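Local coordinates for beta-lactamase-like protein (Novosphingobium pentaromativorans US6-1, PDB 6AUF) that probably hydrolyses beta-lactam antibiotics as a metallo-beta-lactamase of the B3 type, with two zinc ions in its active site, at residues Ala230-Gly235 with Ser282-Arg287; Ser237-Leu242 with Ala275-Ala280. One frame throughout, in Å; residues are numbered along the deposited sequence.

Interaction 1. Residues Ala230-Gly235 with Ser282-Arg287; sequences ARIRTG and SYFAKR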
ATOM      1  N   ALA A 230     -14.410 -15.586  -0.683  1.00 47.25           N
ATOM      2  CA  ALA A 230     -13.629 -16.219  -1.741  1.00 49.66           C
ATOM      3  C   ALA A 230     -12.553 -15.272  -2.248  1.00 52.20           C
ATOM      4  O   ALA A 230     -11.424 -15.691  -2.519  1.00 53.26           O
ATOM      5  CB  ALA A 230     -14.544 -16.673  -2.886  1.00 43.16           C
ATOM      6  N   ARG A 231     -12.897 -13.992  -2.390  1.00 48.05           N
ATOM      7  CA  ARG A 231     -11.904 -12.984  -2.741  1.00 51.96           C
ATOM      8  C   ARG A 231     -10.799 -12.883  -1.686  1.00 52.63           C
ATOM      9  O   ARG A 231      -9.624 -12.724  -2.031  1.00 51.61           O
ATOM     10  CB  ARG A 231     -12.599 -11.642  -2.953  1.00 53.95           C
ATOM     11  CG  ARG A 231     -13.464 -11.631  -4.204  1.00 48.99           C
ATOM     12  CD  ARG A 231     -12.580 -11.853  -5.410  1.00 50.42           C
ATOM     13  NE  ARG A 231     -12.036 -10.597  -5.906  1.00 53.86           N
ATOM     14  CZ  ARG A 231     -11.117 -10.506  -6.867  1.00 57.13           C
ATOM     15  NH1 ARG A 231     -10.607 -11.607  -7.426  1.00 45.92           N
ATOM     16  NH2 ARG A 231     -10.711  -9.309  -7.269  1.00 56.16           N
ATOM     17  N   ILE A 232     -11.142 -13.006  -0.398  1.00 45.96           N
ATOM     18  CA  ILE A 232     -10.103 -12.989   0.631  1.00 45.93           C
ATOM     19  C   ILE A 232      -9.121 -14.137   0.419  1.00 46.45           C
ATOM     20  O   ILE A 232      -7.900 -13.941   0.395  1.00 51.13           O
ATOM     21  CB  ILE A 232     -10.721 -13.021   2.039  1.00 40.58           C
ATOM     22  CG1 ILE A 232     -11.468 -11.712   2.320  1.00 42.41           C
ATOM     23  CG2 ILE A 232      -9.630 -13.261   3.085  1.00 40.89           C
ATOM     24  CD1 ILE A 232     -12.472 -11.791   3.468  1.00 42.86           C
ATOM     25  N   ARG A 233      -9.638 -15.350   0.259  1.00 52.84           N
ATOM     26  CA  ARG A 233      -8.761 -16.494   0.047  1.00 51.00           C
ATOM     27  C   ARG A 233      -7.842 -16.278  -1.150  1.00 43.30           C
ATOM     28  O   ARG A 233      -6.650 -16.615  -1.102  1.00 43.95           O
ATOM     29  CB  ARG A 233      -9.614 -17.748  -0.125  1.00 52.14           C
ATOM     30  CG  ARG A 233     -10.580 -17.911   1.014  1.00 54.69           C
ATOM     31  CD  ARG A 233     -10.463 -19.274   1.629  1.00 63.17           C
ATOM     32  NE  ARG A 233     -11.560 -19.527   2.553  1.00 75.22           N
ATOM     33  CZ  ARG A 233     -11.433 -19.539   3.874  1.00 80.24           C
ATOM     34  NH1 ARG A 233     -10.244 -19.322   4.427  1.00 69.82           N
ATOM     35  NH2 ARG A 233     -12.493 -19.777   4.638  1.00 92.56           N
ATOM     36  N   THR A 234      -8.381 -15.724  -2.235  1.00 42.46           N
ATOM     37  CA  THR A 234      -7.563 -15.430  -3.406  1.00 45.26           C
ATOM     38  C   THR A 234      -6.464 -14.439  -3.068  1.00 47.15           C
ATOM     39  O   THR A 234      -5.319 -14.602  -3.500  1.00 48.01           O
ATOM     40  CB  THR A 234      -8.433 -14.875  -4.541  1.00 47.86           C
ATOM     41  OG1 THR A 234      -9.310 -15.899  -5.014  1.00 47.14           O
ATOM     42  CG2 THR A 234      -7.560 -14.348  -5.734  1.00 42.41           C
ATOM     43  N   GLY A 235      -6.804 -13.399  -2.305  1.00 46.84           N
ATOM     44  CA  GLY A 235      -5.831 -12.375  -1.980  1.00 44.17           C
ATOM     45  C   GLY A 235      -4.725 -12.903  -1.083  1.00 53.14           C
ATOM     46  O   GLY A 235      -3.541 -12.638  -1.316  1.00 48.72           O
ATOM     47  N   SER A 282      -4.386 -16.449   9.446  1.00 57.94           N
ATOM     48  CA  SER A 282      -4.680 -16.924  10.792  1.00 55.93           C
ATOM     49  C   SER A 282      -5.685 -16.004  11.470  1.00 59.11           C
ATOM     50  O   SER A 282      -6.681 -16.464  12.051  1.00 57.38           O
ATOM     51  CB  SER A 282      -3.389 -17.025  11.594  1.00 55.96           C
ATOM     52  OG  SER A 282      -3.664 -17.349  12.941  1.00 71.96           O
ATOM     53  N   TYR A 283      -5.461 -14.689  11.364  1.00 49.40           N
ATOM     54  CA  TYR A 283      -6.410 -13.730  11.922  1.00 63.26           C
ATOM     55  C   TYR A 283      -7.803 -13.941  11.342  1.00 60.71           C
ATOM     56  O   TYR A 283      -8.792 -13.966  12.080  1.00 58.97           O
ATOM     57  CB  TYR A 283      -5.927 -12.294  11.667  1.00 55.78           C
ATOM     58  CG  TYR A 283      -6.862 -11.211  12.175  1.00 55.94           C
ATOM     59  CD1 TYR A 283      -6.782 -10.759  13.490  1.00 51.56           C
ATOM     60  CD2 TYR A 283      -7.825 -10.641  11.345  1.00 58.59           C
ATOM     61  CE1 TYR A 283      -7.635  -9.772  13.972  1.00 52.40           C
ATOM     62  CE2 TYR A 283      -8.681  -9.645  11.814  1.00 60.80           C
ATOM     63  CZ  TYR A 283      -8.579  -9.215  13.129  1.00 64.86           C
ATOM     64  OH  TYR A 283      -9.415  -8.236  13.615  1.00 69.95           O
ATOM     65  N   PHE A 284      -7.891 -14.112  10.019  1.00 49.61           N
ATOM     66  CA  PHE A 284      -9.179 -14.303   9.364  1.00 61.04           C
ATOM     67  C   PHE A 284      -9.902 -15.530   9.903  1.00 64.91           C
ATOM     68  O   PHE A 284     -11.116 -15.490  10.134  1.00 67.23           O
ATOM     69  CB  PHE A 284      -8.977 -14.417   7.851  1.00 50.81           C
ATOM     70  CG  PHE A 284     -10.245 -14.568   7.080  1.00 49.21           C
ATOM     71  CD1 PHE A 284     -11.349 -13.777   7.371  1.00 57.63           C
ATOM     72  CD2 PHE A 284     -10.329 -15.482   6.030  1.00 53.67           C
ATOM     73  CE1 PHE A 284     -12.533 -13.907   6.640  1.00 61.94           C
ATOM     74  CE2 PHE A 284     -11.501 -15.624   5.292  1.00 54.01           C
ATOM     75  CZ  PHE A 284     -12.608 -14.840   5.596  1.00 62.19           C
ATOM     76  N   ALA A 285      -9.179 -16.633  10.113  1.00 58.51           N
ATOM     77  CA  ALA A 285      -9.856 -17.840  10.574  1.00 61.78           C
ATOM     78  C   ALA A 285     -10.428 -17.641  11.967  1.00 68.04           C
ATOM     79  O   ALA A 285     -11.545 -18.088  12.258  1.00 78.79           O
ATOM     80  CB  ALA A 285      -8.909 -19.036  10.547  1.00 51.22           C
ATOM     81  N   LYS A 286      -9.672 -16.976  12.843  1.00 70.43           N
ATOM     82  CA  LYS A 286     -10.211 -16.648  14.154  1.00 72.27           C
ATOM     83  C   LYS A 286     -11.506 -15.859  14.018  1.00 72.48           C
ATOM     84  O   LYS A 286     -12.443 -16.044  14.803  1.00 67.35           O
ATOM     85  CB  LYS A 286      -9.177 -15.865  14.965  1.00 69.79           C
ATOM     86  CG  LYS A 286      -7.905 -16.643  15.257  1.00 76.02           C
ATOM     87  CD  LYS A 286      -7.011 -15.870  16.228  1.00 90.17           C
ATOM     88  CE  LYS A 286      -5.874 -16.731  16.793  1.00 96.93           C
ATOM     89  NZ  LYS A 286      -4.966 -17.281  15.739  1.00 99.07           N
ATOM     90  N   ARG A 287     -11.584 -14.987  13.009  1.00 65.55           N
ATOM     91  CA  ARG A 287     -12.775 -14.164  12.849  1.00 63.83           C
ATOM     92  C   ARG A 287     -13.959 -15.002  12.375  1.00 69.50           C
ATOM     93  O   ARG A 287     -15.081 -14.827  12.862  1.00 72.05           O
ATOM     94  CB  ARG A 287     -12.489 -13.014  11.887  1.00 51.77           C
ATOM     95  CG  ARG A 287     -13.743 -12.315  11.339  1.00 54.67           C
ATOM     96  CD  ARG A 287     -14.415 -11.437  12.376  1.00 56.36           C
ATOM     97  NE  ARG A 287     -15.737 -11.007  11.936  1.00 62.30           N
ATOM     98  CZ  ARG A 287     -16.045  -9.775  11.545  1.00 59.55           C
ATOM     99  NH1 ARG A 287     -17.284  -9.497  11.154  1.00 55.57           N
ATOM    100  NH2 ARG A 287     -15.126  -8.826  11.540  1.00 58.08           N
TER

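Interaction 2. Residues Ser237-Leu242 with Ala275-Ala280; sequences SRIAQL and AYSQAA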
ATOM      1  N   SER A 237      -3.700 -15.879  -0.930  1.00 50.77           N
ATOM      2  CA  SER A 237      -2.885 -16.798  -1.702  1.00 53.82           C
ATOM      3  C   SER A 237      -1.915 -16.041  -2.598  1.00 51.44           C
ATOM      4  O   SER A 237      -0.740 -16.407  -2.693  1.00 52.64           O
ATOM      5  CB  SER A 237      -3.784 -17.739  -2.507  1.00 44.49           C
ATOM      6  OG  SER A 237      -3.087 -18.261  -3.624  1.00 58.87           O
ATOM      7  N   ARG A 238      -2.379 -14.968  -3.237  1.00 41.16           N
ATOM      8  CA  ARG A 238      -1.486 -14.180  -4.082  1.00 54.38           C
ATOM      9  C   ARG A 238      -0.436 -13.428  -3.263  1.00 55.24           C
ATOM     10  O   ARG A 238       0.727 -13.338  -3.674  1.00 56.19           O
ATOM     11  CB  ARG A 238      -2.305 -13.217  -4.940  1.00 47.59           C
ATOM     12  CG  ARG A 238      -3.046 -13.963  -6.086  1.00 47.39           C
ATOM     13  CD  ARG A 238      -4.103 -13.106  -6.735  1.00 41.25           C
ATOM     14  NE  ARG A 238      -4.851 -13.849  -7.735  1.00 51.52           N
ATOM     15  CZ  ARG A 238      -5.892 -13.368  -8.408  1.00 46.31           C
ATOM     16  NH1 ARG A 238      -6.319 -12.133  -8.210  1.00 41.73           N
ATOM     17  NH2 ARG A 238      -6.503 -14.132  -9.286  1.00 44.96           N
ATOM     18  N   ILE A 239      -0.827 -12.872  -2.113  1.00 47.57           N
ATOM     19  CA  ILE A 239       0.126 -12.151  -1.286  1.00 50.17           C
ATOM     20  C   ILE A 239       1.266 -13.078  -0.886  1.00 57.67           C
ATOM     21  O   ILE A 239       2.448 -12.698  -0.929  1.00 53.94           O
ATOM     22  CB  ILE A 239      -0.579 -11.549  -0.054  1.00 45.34           C
ATOM     23  CG1 ILE A 239      -1.357 -10.297  -0.425  1.00 41.99           C
ATOM     24  CG2 ILE A 239       0.435 -11.214   1.044  1.00 41.20           C
ATOM     25  CD1 ILE A 239      -2.225  -9.810   0.715  1.00 39.95           C
ATOM     26  N   ALA A 240       0.926 -14.316  -0.521  1.00 51.73           N
ATOM     27  CA  ALA A 240       1.918 -15.233   0.015  1.00 51.86           C
ATOM     28  C   ALA A 240       2.928 -15.652  -1.039  1.00 57.52           C
ATOM     29  O   ALA A 240       4.039 -16.078  -0.685  1.00 54.45           O
ATOM     30  CB  ALA A 240       1.230 -16.467   0.602  1.00 43.86           C
ATOM     31  N   GLN A 241       2.577 -15.508  -2.315  1.00 43.79           N
ATOM     32  CA  GLN A 241       3.395 -15.983  -3.416  1.00 45.20           C
ATOM     33  C   GLN A 241       4.059 -14.866  -4.199  1.00 44.77           C
ATOM     34  O   GLN A 241       4.727 -15.149  -5.200  1.00 51.98           O
ATOM     35  CB  GLN A 241       2.544 -16.840  -4.366  1.00 45.97           C
ATOM     36  CG  GLN A 241       2.470 -18.287  -3.938  1.00 56.64           C
ATOM     37  CD  GLN A 241       1.113 -18.863  -4.170  1.00 80.63           C
ATOM     38  OE1 GLN A 241       0.284 -18.912  -3.251  1.00 93.33           O
ATOM     39  NE2 GLN A 241       0.857 -19.295  -5.407  1.00 76.25           N
ATOM     40  N   LEU A 242       3.873 -13.615  -3.792  1.00 46.38           N
ATOM     41  CA  LEU A 242       4.581 -12.501  -4.419  1.00 48.64           C
ATOM     42  C   LEU A 242       6.086 -12.759  -4.412  1.00 47.68           C
ATOM     43  O   LEU A 242       6.620 -13.267  -3.415  1.00 52.24           O
ATOM     44  CB  LEU A 242       4.298 -11.196  -3.668  1.00 45.93           C
ATOM     45  CG  LEU A 242       2.849 -10.756  -3.510  1.00 48.55           C
ATOM     46  CD1 LEU A 242       2.751  -9.447  -2.735  1.00 42.02           C
ATOM     47  CD2 LEU A 242       2.182 -10.648  -4.908  1.00 45.81           C
ATOM     48  N   ALA A 275       5.009 -15.425   5.429  1.00 50.05           N
ATOM     49  CA  ALA A 275       4.674 -15.306   6.843  1.00 54.20           C
ATOM     50  C   ALA A 275       3.583 -14.270   7.063  1.00 57.61           C
ATOM     51  O   ALA A 275       2.616 -14.505   7.801  1.00 56.69           O
ATOM     52  CB  ALA A 275       5.924 -14.942   7.635  1.00 50.85           C
ATOM     53  N   TYR A 276       3.714 -13.121   6.407  1.00 52.64           N
ATOM     54  CA  TYR A 276       2.730 -12.055   6.543  1.00 53.63           C
ATOM     55  C   TYR A 276       1.332 -12.547   6.158  1.00 61.92           C
ATOM     56  O   TYR A 276       0.371 -12.390   6.924  1.00 53.88           O
ATOM     57  CB  TYR A 276       3.202 -10.873   5.693  1.00 51.73           C
ATOM     58  CG  TYR A 276       2.282  -9.693   5.570  1.00 57.41           C
ATOM     59  CD1 TYR A 276       2.071  -8.815   6.640  1.00 48.34           C
ATOM     60  CD2 TYR A 276       1.665  -9.415   4.352  1.00 43.34           C
ATOM     61  CE1 TYR A 276       1.222  -7.703   6.491  1.00 53.69           C
ATOM     62  CE2 TYR A 276       0.845  -8.319   4.196  1.00 42.90           C
ATOM     63  CZ  TYR A 276       0.614  -7.472   5.249  1.00 55.90           C
ATOM     64  OH  TYR A 276      -0.230  -6.404   5.028  1.00 62.28           O
ATOM     65  N   SER A 277       1.215 -13.194   4.987  1.00 54.51           N
ATOM     66  CA  SER A 277      -0.062 -13.760   4.543  1.00 53.00           C
ATOM     67  C   SER A 277      -0.544 -14.870   5.483  1.00 59.76           C
ATOM     68  O   SER A 277      -1.724 -14.920   5.862  1.00 49.63           O
ATOM     69  CB  SER A 277       0.077 -14.287   3.111  1.00 55.34           C
ATOM     70  OG  SER A 277      -1.044 -15.080   2.732  1.00 57.65           O
ATOM     71  N   GLN A 278       0.348 -15.785   5.862  1.00 54.51           N
ATOM     72  CA  GLN A 278      -0.059 -16.814   6.808  1.00 51.83           C
ATOM     73  C   GLN A 278      -0.668 -16.177   8.049  1.00 59.89           C
ATOM     74  O   GLN A 278      -1.726 -16.611   8.538  1.00 60.04           O
ATOM     75  CB  GLN A 278       1.136 -17.692   7.173  1.00 56.78           C
ATOM     76  CG  GLN A 278       0.819 -18.796   8.153  1.00 86.29           C
ATOM     77  CD  GLN A 278       2.058 -19.571   8.564  1.00114.06           C
ATOM     78  OE1 GLN A 278       3.032 -19.649   7.809  1.00121.61           O
ATOM     79  NE2 GLN A 278       2.036 -20.141   9.772  1.00123.20           N
ATOM     80  N   ALA A 279      -0.042 -15.106   8.540  1.00 47.74           N
ATOM     81  CA  ALA A 279      -0.542 -14.453   9.747  1.00 52.95           C
ATOM     82  C   ALA A 279      -1.909 -13.829   9.503  1.00 53.60           C
ATOM     83  O   ALA A 279      -2.847 -14.041  10.285  1.00 54.87           O
ATOM     84  CB  ALA A 279       0.465 -13.405  10.248  1.00 49.28           C
ATOM     85  N   ALA A 280      -2.049 -13.064   8.415  1.00 45.82           N
ATOM     86  CA  ALA A 280      -3.351 -12.485   8.092  1.00 58.38           C
ATOM     87  C   ALA A 280      -4.408 -13.572   7.950  1.00 53.65           C
ATOM     88  O   ALA A 280      -5.547 -13.405   8.403  1.00 50.37           O
ATOM     89  CB  ALA A 280      -3.274 -11.645   6.815  1.00 48.45           C
TER

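Interaction 1. Residues Ala230-Gly235 with Ser282-Arg287
I232 and F284 meet between two helices of a metallo-beta-lactamase fold, and both are buried. Their side chains come from opposite directions. Two parts of I232 touch the aromatic ring. The methyl CG2 sits over one face, off toward the rim. It is 4.0 Å from the ring centroid and 23° off the ring normal, a CH-pi contact. The second part is the end of the longer branch, where I232 CD1 reaches F284 CZ at 3.7 Å. The ring is thus met by both branches of one isoleucine. F284 reaches across because its CG stands anti to the backbone N (chi1 -178°), which carries the ring out to the facing helix. The backbones stay well apart, with 8.9 Å between the CA atoms of I232 and F284. The side chains alone span that distance.

The other side of the contact is looser. R233 is exposed, and its bent chain brings the guanidinium back toward the ring. R233 NH1 lies 4.0 Å from F284 CE2. That ring carbon lies over one face of the guanidinium, but the two planes are 53° apart, so the groups do not stack flat. No hydrogen bond links the two segments.

The contact joins the middle of helix 226-241 to the later half of helix 272-292. F284 also touches the loop residue T214, so the ring packs against more than the facing helix. On the far side of helix 226-241, R231 forms a salt bridge with E181 at the end of strand 175-181.

Interaction 2. Residues Ser237-Leu242 with Ala275-Ala280
I239 is the first residue of 237-242 to touch the other helix, and it does so with one methyl, CG2. This methyl meets two neighbours in sequence. It lies 3.7 Å from S277 CB. It also lies 4.0 Å from Y276 CD2, where it comes at the edge of the ring and near its plane. With CG1 beside the backbone N (chi1 -77°), CG2 is the branch turned to the facing helix.

A240 follows, and here the helices are close. The CA atoms of A240 and S277 are 5.2 Å apart. The small side chains permit this. A240 CB is 3.4 Å from S277 OG and 3.5 Å from S277 CB. The serine hydroxyl is also hydrogen-bonded to the carbonyl O of L236, one residue before the segment. That bond ties the hydroxyl of one helix to the backbone of the other. S277 OG stands anti to its own backbone N (chi1 168°), on the side facing helix 226-241.

The axes of 237-241 and 275-280 approach to 8.1 Å and run nearly antiparallel, at 155°. This helix pair lies beside the dinuclear zinc site. The side chain of Y276 is about 7 Å from that of the zinc ligand H251, and the side chain of I239 about 7 Å from that of the zinc ligand H185. I239 also packs on T182 and on S191 of strand 190-197, so it lies between the sheet and helix 272-292. The Y276 hydroxyl is hydrogen-bonded to the carbonyl O of D210, and its side chain touches A212 and T249. Y276 thus reaches from helix 272-292 to the loops that follow strands 203-208 and 246-248.

How the interactions relate
Interactions 1 and 2 join the same two helices, 226-241 and 272-292, at centres about 10 Å apart. Along the chain the order is 230-235, 237-242, 275-280, 282-287, so the pair in interaction 2 lies within the sequence bracketed by interaction 1. The chain between 242 and 275 includes strand 246-248, the zinc ligand H251 and helix 257-261. Judged by their nearest CA atoms, the helices lie closer together at interaction 2 than at interaction 1. Interaction 2 also lies nearer the metal site: the Y276 side chain is about 9 Å from a zinc ion, that of I232 about 12 Å. Both contacts belong to one pairing of helix 272-292, the last helix of the chain, with helix 226-241.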